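Local coordinates for protein (CD58) (Homo sapiens, PDB 1CCZ) that binds CD2 through its immunoglobulin-like ectodomain and so probably supports adhesion between T cells and the cells they meet, at residues A108-L122 with R132-T144. Residues are numbered along the deposited sequence; the frame is centred on the assembly and turned at random. Where two conformers were deposited one is given.
With NAG (2-acetamido-2-deoxy-beta-D-glucopyranose), chain D.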
ATOM      1  N   ALA A 108      -9.218  24.123  23.908  1.00 34.40           N
ATOM      2  CA  ALA A 108     -10.113  23.424  22.994  1.00 30.29           C
ATOM      3  C   ALA A 108      -9.401  22.824  21.786  1.00 29.28           C
ATOM      4  O   ALA A 108      -9.849  22.970  20.646  1.00 29.09           O
ATOM      5  CB  ALA A 108     -11.214  24.354  22.528  1.00 30.13           C
ATOM      6  N   THR A 109      -8.301  22.128  22.044  1.00 28.51           N
ATOM      7  CA  THR A 109      -7.543  21.484  20.982  1.00 28.96           C
ATOM      8  C   THR A 109      -7.651  19.970  21.069  1.00 27.68           C
ATOM      9  O   THR A 109      -7.347  19.377  22.098  1.00 30.97           O
ATOM     10  CB  THR A 109      -6.063  21.831  21.059  1.00 29.85           C
ATOM     11  OG1 THR A 109      -5.910  23.249  20.972  1.00 32.37           O
ATOM     12  CG2 THR A 109      -5.303  21.153  19.916  1.00 28.77           C
ATOM     13  N   LEU A 110      -8.069  19.364  19.969  1.00 25.95           N
ATOM     14  CA  LEU A 110      -8.228  17.926  19.846  1.00 27.12           C
ATOM     15  C   LEU A 110      -7.076  17.409  18.980  1.00 28.80           C
ATOM     16  O   LEU A 110      -6.756  18.012  17.961  1.00 28.15           O
ATOM     17  CB  LEU A 110      -9.570  17.659  19.165  1.00 28.23           C
ATOM     18  CG  LEU A 110     -10.080  16.376  18.499  1.00 28.92           C
ATOM     19  CD1 LEU A 110      -8.990  15.632  17.776  1.00 30.02           C
ATOM     20  CD2 LEU A 110     -10.733  15.535  19.558  1.00 28.73           C
ATOM     21  N   THR A 111      -6.439  16.315  19.389  1.00 25.98           N
ATOM     22  CA  THR A 111      -5.356  15.740  18.596  1.00 25.17           C
ATOM     23  C   THR A 111      -5.649  14.291  18.272  1.00 26.43           C
ATOM     24  O   THR A 111      -6.187  13.555  19.102  1.00 24.89           O
ATOM     25  CB  THR A 111      -4.019  15.761  19.322  1.00 25.35           C
ATOM     26  OG1 THR A 111      -3.647  17.111  19.588  1.00 26.25           O
ATOM     27  CG2 THR A 111      -2.939  15.088  18.464  1.00 21.86           C
ATOM     28  N   CYS A 112      -5.306  13.893  17.052  1.00 24.69           N
ATOM     29  CA  CYS A 112      -5.479  12.523  16.609  1.00 23.23           C
ATOM     30  C   CYS A 112      -4.087  12.049  16.175  1.00 23.66           C
ATOM     31  O   CYS A 112      -3.319  12.826  15.616  1.00 23.91           O
ATOM     32  CB  CYS A 112      -6.439  12.439  15.425  1.00 20.62           C
ATOM     33  SG  CYS A 112      -6.503  10.730  14.805  1.00 28.04           S
ATOM     34  N   GLU A 113      -3.749  10.796  16.449  1.00 21.34           N
ATOM     35  CA  GLU A 113      -2.454  10.278  16.040  1.00 19.95           C
ATOM     36  C   GLU A 113      -2.568   8.797  15.748  1.00 22.52           C
ATOM     37  O   GLU A 113      -3.544   8.152  16.128  1.00 21.05           O
ATOM     38  CB  GLU A 113      -1.428  10.527  17.127  1.00 23.38           C
ATOM     39  CG  GLU A 113      -1.668   9.726  18.381  1.00 25.04           C
ATOM     40  CD  GLU A 113      -0.409   9.600  19.217  1.00 28.29           C
ATOM     41  OE1 GLU A 113       0.199  10.639  19.530  1.00 26.78           O
ATOM     42  OE2 GLU A 113      -0.025   8.459  19.555  1.00 29.00           O
ATOM     43  N   VAL A 114      -1.583   8.248  15.049  1.00 20.50           N
ATOM     44  CA  VAL A 114      -1.615   6.833  14.721  1.00 19.38           C
ATOM     45  C   VAL A 114      -0.158   6.426  14.714  1.00 21.69           C
ATOM     46  O   VAL A 114       0.690   7.175  14.233  1.00 20.67           O
ATOM     47  CB  VAL A 114      -2.334   6.571  13.345  1.00 20.42           C
ATOM     48  CG1 VAL A 114      -1.547   7.172  12.185  1.00 19.45           C
ATOM     49  CG2 VAL A 114      -2.553   5.070  13.144  1.00 17.38           C
ATOM     50  N   LEU A 115       0.133   5.261  15.289  1.00 20.94           N
ATOM     51  CA  LEU A 115       1.511   4.774  15.397  1.00 20.13           C
ATOM     52  C   LEU A 115       2.083   4.115  14.150  1.00 19.66           C
ATOM     53  O   LEU A 115       3.136   4.502  13.661  1.00 20.70           O
ATOM     54  CB  LEU A 115       1.638   3.787  16.566  1.00 19.78           C
ATOM     55  CG  LEU A 115       3.048   3.300  16.914  1.00 20.78           C
ATOM     56  CD1 LEU A 115       3.931   4.487  17.252  1.00 17.99           C
ATOM     57  CD2 LEU A 115       2.969   2.325  18.089  1.00 17.68           C
ATOM     58  N   GLU A 116       1.387   3.110  13.648  1.00 20.92           N
ATOM     59  CA  GLU A 116       1.861   2.364  12.502  1.00 21.61           C
ATOM     60  C   GLU A 116       1.235   2.791  11.181  1.00 24.26           C
ATOM     61  O   GLU A 116       0.156   3.390  11.146  1.00 25.93           O
ATOM     62  CB  GLU A 116       1.594   0.868  12.722  1.00 21.71           C
ATOM     63  CG  GLU A 116       2.197   0.289  13.975  1.00 23.21           C
ATOM     64  CD  GLU A 116       1.881  -1.169  14.124  1.00 28.07           C
ATOM     65  OE1 GLU A 116       2.269  -1.946  13.228  1.00 33.77           O
ATOM     66  OE2 GLU A 116       1.246  -1.548  15.128  1.00 31.94           O
ATOM     67  N   GLY A 117       1.926   2.457  10.092  1.00 23.27           N
ATOM     68  CA  GLY A 117       1.447   2.774   8.764  1.00 21.44           C
ATOM     69  C   GLY A 117       2.458   3.518   7.918  1.00 23.55           C
ATOM     70  O   GLY A 117       3.217   4.353   8.428  1.00 23.84           O
ATOM     71  N   THR A 118       2.466   3.201   6.622  1.00 23.49           N
ATOM     72  CA  THR A 118       3.348   3.853   5.665  1.00 25.74           C
ATOM     73  C   THR A 118       2.513   4.888   4.881  1.00 24.86           C
ATOM     74  O   THR A 118       1.389   4.589   4.478  1.00 23.72           O
ATOM     75  CB  THR A 118       3.937   2.828   4.648  1.00 25.27           C
ATOM     76  OG1 THR A 118       4.507   1.717   5.336  1.00 30.25           O
ATOM     77  CG2 THR A 118       5.021   3.467   3.839  1.00 31.85           C
ATOM     78  N   ASP A 119       3.060   6.081   4.657  1.00 26.74           N
ATOM     79  CA  ASP A 119       2.358   7.138   3.901  1.00 31.34           C
ATOM     80  C   ASP A 119       0.911   7.264   4.345  1.00 28.77           C
ATOM     81  O   ASP A 119      -0.037   7.147   3.564  1.00 29.36           O
ATOM     82  CB  ASP A 119       2.389   6.864   2.391  1.00 34.09           C
ATOM     83  CG  ASP A 119       2.483   8.145   1.570  0.50 33.50           C
ATOM     84  OD1 ASP A 119       2.845   9.210   2.128  0.50 31.16           O
ATOM     85  OD2 ASP A 119       2.193   8.080   0.361  0.50 34.98           O
ATOM     86  N   VAL A 120       0.768   7.520   5.627  1.00 29.05           N
ATOM     87  CA  VAL A 120      -0.520   7.639   6.248  1.00 27.77           C
ATOM     88  C   VAL A 120      -1.088   9.053   6.149  1.00 28.61           C
ATOM     89  O   VAL A 120      -0.364  10.046   6.148  1.00 27.47           O
ATOM     90  CB  VAL A 120      -0.392   7.238   7.742  1.00 27.27           C
ATOM     91  CG1 VAL A 120      -1.713   7.427   8.479  1.00 28.44           C
ATOM     92  CG2 VAL A 120       0.072   5.805   7.836  1.00 23.08           C
ATOM     93  N   GLU A 121      -2.406   9.112   6.067  1.00 29.25           N
ATOM     94  CA  GLU A 121      -3.134  10.357   6.055  1.00 29.75           C
ATOM     95  C   GLU A 121      -4.157  10.200   7.193  1.00 26.94           C
ATOM     96  O   GLU A 121      -4.788   9.150   7.322  1.00 25.84           O
ATOM     97  CB  GLU A 121      -3.869  10.512   4.732  1.00 31.58           C
ATOM     98  CG  GLU A 121      -4.512  11.847   4.538  1.00 44.36           C
ATOM     99  CD  GLU A 121      -4.961  12.062   3.099  1.00 53.33           C
ATOM    100  OE1 GLU A 121      -4.082  12.278   2.214  1.00 57.69           O
ATOM    101  OE2 GLU A 121      -6.192  12.008   2.862  1.00 54.91           O
ATOM    102  N   LEU A 122      -4.299  11.220   8.027  1.00 23.32           N
ATOM    103  CA  LEU A 122      -5.285  11.202   9.101  1.00 21.08           C
ATOM    104  C   LEU A 122      -6.425  12.099   8.607  1.00 23.07           C
ATOM    105  O   LEU A 122      -6.177  13.180   8.044  1.00 21.76           O
ATOM    106  CB  LEU A 122      -4.691  11.779  10.387  1.00 19.38           C
ATOM    107  CG  LEU A 122      -3.683  10.877  11.113  1.00 19.84           C
ATOM    108  CD1 LEU A 122      -3.165  11.600  12.351  1.00 21.32           C
ATOM    109  CD2 LEU A 122      -4.343   9.540  11.489  1.00 20.95           C
ATOM    110  N   ARG A 132     -10.850  18.074   8.310  1.00 27.59           N
ATOM    111  CA  ARG A 132      -9.508  18.184   7.757  1.00 27.78           C
ATOM    112  C   ARG A 132      -8.803  16.851   7.527  1.00 27.01           C
ATOM    113  O   ARG A 132      -9.239  15.819   8.014  1.00 26.79           O
ATOM    114  CB  ARG A 132      -8.639  19.136   8.606  1.00 29.71           C
ATOM    115  CG  ARG A 132      -8.291  18.755  10.031  1.00 28.42           C
ATOM    116  CD  ARG A 132      -7.249  19.778  10.567  1.00 31.09           C
ATOM    117  NE  ARG A 132      -6.081  19.827   9.656  0.50 27.28           N
ATOM    118  CZ  ARG A 132      -4.799  19.992   9.998  0.50 24.41           C
ATOM    119  NH1 ARG A 132      -4.394  20.135  11.251  0.50 22.86           N
ATOM    120  NH2 ARG A 132      -3.894  20.008   9.052  0.50 29.24           N
ATOM    121  N   SER A 133      -7.757  16.889   6.702  1.00 27.88           N
ATOM    122  CA  SER A 133      -6.927  15.731   6.363  1.00 24.87           C
ATOM    123  C   SER A 133      -5.489  16.223   6.400  1.00 25.36           C
ATOM    124  O   SER A 133      -5.210  17.368   6.054  1.00 25.85           O
ATOM    125  CB  SER A 133      -7.229  15.223   4.967  1.00 24.21           C
ATOM    126  OG  SER A 133      -8.532  14.690   4.902  1.00 26.01           O
ATOM    127  N   LEU A 134      -4.580  15.371   6.847  1.00 24.88           N
ATOM    128  CA  LEU A 134      -3.172  15.731   6.922  1.00 23.72           C
ATOM    129  C   LEU A 134      -2.343  14.484   6.668  1.00 26.96           C
ATOM    130  O   LEU A 134      -2.604  13.426   7.239  1.00 26.64           O
ATOM    131  CB  LEU A 134      -2.853  16.303   8.300  1.00 24.15           C
ATOM    132  CG  LEU A 134      -1.481  16.937   8.464  1.00 28.26           C
ATOM    133  CD1 LEU A 134      -1.348  18.188   7.585  1.00 30.36           C
ATOM    134  CD2 LEU A 134      -1.294  17.284   9.921  1.00 30.59           C
ATOM    135  N   ARG A 135      -1.363  14.600   5.777  1.00 30.09           N
ATOM    136  CA  ARG A 135      -0.485  13.481   5.451  1.00 31.85           C
ATOM    137  C   ARG A 135       0.590  13.468   6.553  1.00 32.59           C
ATOM    138  O   ARG A 135       1.736  13.827   6.328  1.00 33.31           O
ATOM    139  CB  ARG A 135       0.125  13.712   4.064  1.00 33.72           C
ATOM    140  CG  ARG A 135       0.977  12.580   3.528  1.00 43.83           C
ATOM    141  CD  ARG A 135       0.487  12.100   2.159  1.00 51.49           C
ATOM    142  NE  ARG A 135      -0.204  10.815   2.268  1.00 59.58           N
ATOM    143  CZ  ARG A 135      -1.149  10.381   1.435  1.00 61.93           C
ATOM    144  NH1 ARG A 135      -1.540  11.120   0.406  1.00 61.95           N
ATOM    145  NH2 ARG A 135      -1.717   9.200   1.643  1.00 63.11           N
ATOM    146  N   GLN A 136       0.190  13.083   7.759  1.00 30.13           N
ATOM    147  CA  GLN A 136       1.084  13.045   8.915  1.00 30.16           C
ATOM    148  C   GLN A 136       0.526  12.013   9.888  1.00 28.62           C
ATOM    149  O   GLN A 136      -0.613  11.576   9.727  1.00 26.60           O
ATOM    150  CB  GLN A 136       1.073  14.376   9.635  1.00 34.61           C
ATOM    151  CG  GLN A 136       1.870  15.453   9.012  1.00 46.13           C
ATOM    152  CD  GLN A 136       2.280  16.480  10.050  1.00 55.21           C
ATOM    153  OE1 GLN A 136       2.958  17.465   9.733  1.00 62.36           O
ATOM    154  NE2 GLN A 136       1.864  16.263  11.312  1.00 55.45           N
ATOM    155  N   LYS A 137       1.304  11.651  10.908  1.00 24.62           N
ATOM    156  CA  LYS A 137       0.820  10.674  11.876  1.00 25.56           C
ATOM    157  C   LYS A 137       0.271  11.321  13.150  1.00 25.92           C
ATOM    158  O   LYS A 137      -0.084  10.649  14.123  1.00 25.75           O
ATOM    159  CB  LYS A 137       1.904   9.640  12.172  1.00 22.61           C
ATOM    160  CG  LYS A 137       1.929   8.582  11.084  1.00 22.22           C
ATOM    161  CD  LYS A 137       2.801   7.446  11.503  1.00 24.50           C
ATOM    162  CE  LYS A 137       2.853   6.409  10.438  1.00 23.51           C
ATOM    163  NZ  LYS A 137       3.751   5.350  10.920  1.00 22.45           N
ATOM    164  N   THR A 138       0.215  12.645  13.138  1.00 26.69           N
ATOM    165  CA  THR A 138      -0.399  13.379  14.225  1.00 25.58           C
ATOM    166  C   THR A 138      -1.066  14.587  13.559  1.00 26.56           C
ATOM    167  O   THR A 138      -0.562  15.123  12.562  1.00 24.97           O
ATOM    168  CB  THR A 138       0.601  13.777  15.316  1.00 26.16           C
ATOM    169  OG1 THR A 138      -0.129  14.323  16.417  1.00 28.10           O
ATOM    170  CG2 THR A 138       1.603  14.801  14.820  1.00 27.06           C
ATOM    171  N   MET A 139      -2.228  14.974  14.074  1.00 25.32           N
ATOM    172  CA  MET A 139      -3.004  16.083  13.518  1.00 25.33           C
ATOM    173  C   MET A 139      -3.807  16.696  14.632  1.00 26.58           C
ATOM    174  O   MET A 139      -4.458  15.982  15.369  1.00 25.89           O
ATOM    175  CB  MET A 139      -3.967  15.553  12.463  1.00 25.95           C
ATOM    176  CG  MET A 139      -4.925  16.598  11.887  1.00 30.50           C
ATOM    177  SD  MET A 139      -5.856  15.928  10.459  1.00 33.52           S
ATOM    178  CE  MET A 139      -6.908  14.786  11.295  1.00 30.71           C
ATOM    179  N   SER A 140      -3.769  18.013  14.764  1.00 26.24           N
ATOM    180  CA  SER A 140      -4.525  18.675  15.817  1.00 27.66           C
ATOM    181  C   SER A 140      -5.592  19.570  15.227  1.00 29.78           C
ATOM    182  O   SER A 140      -5.504  19.966  14.065  1.00 32.02           O
ATOM    183  CB  SER A 140      -3.587  19.477  16.695  1.00 26.90           C
ATOM    184  OG  SER A 140      -2.742  18.588  17.408  1.00 31.38           O
ATOM    185  N   TYR A 141      -6.601  19.893  16.022  1.00 29.84           N
ATOM    186  CA  TYR A 141      -7.693  20.717  15.533  1.00 32.25           C
ATOM    187  C   TYR A 141      -8.330  21.465  16.688  1.00 32.47           C
ATOM    188  O   TYR A 141      -8.623  20.878  17.729  1.00 31.70           O
ATOM    189  CB  TYR A 141      -8.727  19.825  14.830  1.00 32.36           C
ATOM    190  CG  TYR A 141     -10.047  20.501  14.548  1.00 41.11           C
ATOM    191  CD1 TYR A 141     -10.265  21.205  13.355  1.00 43.03           C
ATOM    192  CD2 TYR A 141     -11.090  20.430  15.471  1.00 43.48           C
ATOM    193  CE1 TYR A 141     -11.496  21.820  13.099  1.00 44.58           C
ATOM    194  CE2 TYR A 141     -12.312  21.036  15.225  1.00 45.89           C
ATOM    195  CZ  TYR A 141     -12.513  21.727  14.044  1.00 46.12           C
ATOM    196  OH  TYR A 141     -13.749  22.301  13.822  1.00 51.68           O
ATOM    197  N   GLN A 142      -8.519  22.769  16.508  1.00 33.31           N
ATOM    198  CA  GLN A 142      -9.138  23.599  17.539  1.00 36.81           C
ATOM    199  C   GLN A 142     -10.639  23.556  17.259  1.00 35.46           C
ATOM    200  O   GLN A 142     -11.093  24.024  16.211  1.00 33.64           O
ATOM    201  CB  GLN A 142      -8.598  25.020  17.444  1.00 41.22           C
ATOM    202  CG  GLN A 142      -7.531  25.337  18.477  1.00 51.64           C
ATOM    203  CD  GLN A 142      -7.793  26.671  19.159  1.00 60.52           C
ATOM    204  OE1 GLN A 142      -8.119  27.661  18.491  1.00 68.69           O
ATOM    205  NE2 GLN A 142      -7.665  26.709  20.479  1.00 61.93           N
ATOM    206  N   TRP A 143     -11.417  22.977  18.173  1.00 33.52           N
ATOM    207  CA  TRP A 143     -12.841  22.867  17.899  1.00 32.64           C
ATOM    208  C   TRP A 143     -13.656  24.131  18.159  1.00 33.39           C
ATOM    209  O   TRP A 143     -13.291  24.989  18.970  1.00 31.46           O
ATOM    210  CB  TRP A 143     -13.450  21.656  18.639  1.00 31.66           C
ATOM    211  CG  TRP A 143     -13.526  21.769  20.141  1.00 30.91           C
ATOM    212  CD1 TRP A 143     -14.435  22.499  20.871  1.00 30.76           C
ATOM    213  CD2 TRP A 143     -12.679  21.111  21.099  1.00 27.87           C
ATOM    214  NE1 TRP A 143     -14.206  22.336  22.217  1.00 30.23           N
ATOM    215  CE2 TRP A 143     -13.138  21.493  22.393  1.00 29.62           C
ATOM    216  CE3 TRP A 143     -11.584  20.240  20.994  1.00 24.65           C
ATOM    217  CZ2 TRP A 143     -12.537  21.034  23.575  1.00 24.94           C
ATOM    218  CZ3 TRP A 143     -10.986  19.778  22.168  1.00 25.21           C
ATOM    219  CH2 TRP A 143     -11.466  20.180  23.445  1.00 26.55           C
ATOM    220  N   THR A 144     -14.760  24.242  17.440  1.00 34.40           N
ATOM    221  CA  THR A 144     -15.636  25.385  17.586  1.00 37.66           C
ATOM    222  C   THR A 144     -16.864  24.949  18.371  1.00 39.32           C
ATOM    223  O   THR A 144     -17.481  25.757  19.056  1.00 41.58           O
ATOM    224  CB  THR A 144     -16.051  25.932  16.208  1.00 38.10           C
ATOM    225  OG1 THR A 144     -16.968  25.027  15.567  1.00 42.12           O
ATOM    226  CG2 THR A 144     -14.828  26.098  15.332  1.00 40.62           C
TER
HETATM  227  C1  NAG D 503      -2.920  23.934  23.960  1.00 61.75           C
HETATM  228  C2  NAG D 503      -2.370  22.507  24.097  1.00 65.09           C
HETATM  229  C3  NAG D 503      -1.092  22.393  23.274  1.00 66.77           C
HETATM  230  C4  NAG D 503      -1.352  22.817  21.817  1.00 66.33           C
HETATM  231  C5  NAG D 503      -2.051  24.182  21.746  1.00 64.80           C
HETATM  232  C6  NAG D 503      -2.509  24.499  20.338  1.00 62.81           C
HETATM  233  C7  NAG D 503      -1.589  22.869  26.404  1.00 73.77           C
HETATM  234  C8  NAG D 503      -1.396  22.273  27.797  1.00 71.78           C
HETATM  235  N2  NAG D 503      -2.133  22.076  25.476  1.00 69.05           N
HETATM  236  O3  NAG D 503      -0.635  21.047  23.306  1.00 68.82           O
HETATM  237  O4  NAG D 503      -0.123  22.888  21.107  1.00 70.38           O
HETATM  238  O5  NAG D 503      -3.226  24.194  22.583  1.00 63.07           O
HETATM  239  O6  NAG D 503      -3.452  25.557  20.334  1.00 63.29           O
HETATM  240  O7  NAG D 503      -1.255  24.037  26.197  1.00 78.28           O
HETATM  241  O   HOH W   1       0.208  13.234  18.824  1.00 29.83           O
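Thr-111 and Ser-140 face each other across two antiparallel strands, 109-113 and 138-142, of an immunoglobulin C2-set domain, a beta sandwich. Their backbones form a non-hydrogen-bonded pair, where close CA atoms (4.1 Å) let short hydroxyl side chains bond, Thr-111 OG1 to Ser-140 OG at 2.8 Å. On the other face Cys-112 is disulfide-linked to Cys-152 in the second sheet. The chain then crosses between the sheets, and 121-122 pairs with 132-134; Leu-122, apolar and fit for the interior, sets CB 3.8 Å from Met-139 CE.

Lys-137 reaches along residues 114-117. Its CB lies 3.4 Å from Val-114 O, CG rests 3.9 Å from Val-114 CG1, CD lies beside Val-114 O and Leu-115 O, and CE packs 3.9 Å from Val-120 CG2. Extended beyond CG (chi3 -179°), this long chain suits its place, carrying charged NZ to Leu-115 O at 2.9 Å, well above that carbonyl's plane.

Arg-135 bends at chi2 (125°) and chi3 (-105°), laying its broad cation between acids: Glu-121, whose OE2 also bridges to Lys-123, and, in one of two modelled conformers, Asp-119. Both salt bridges are purely electrostatic; Arg-135 NH2 instead donates to Asp-119 O, 3.3 Å away.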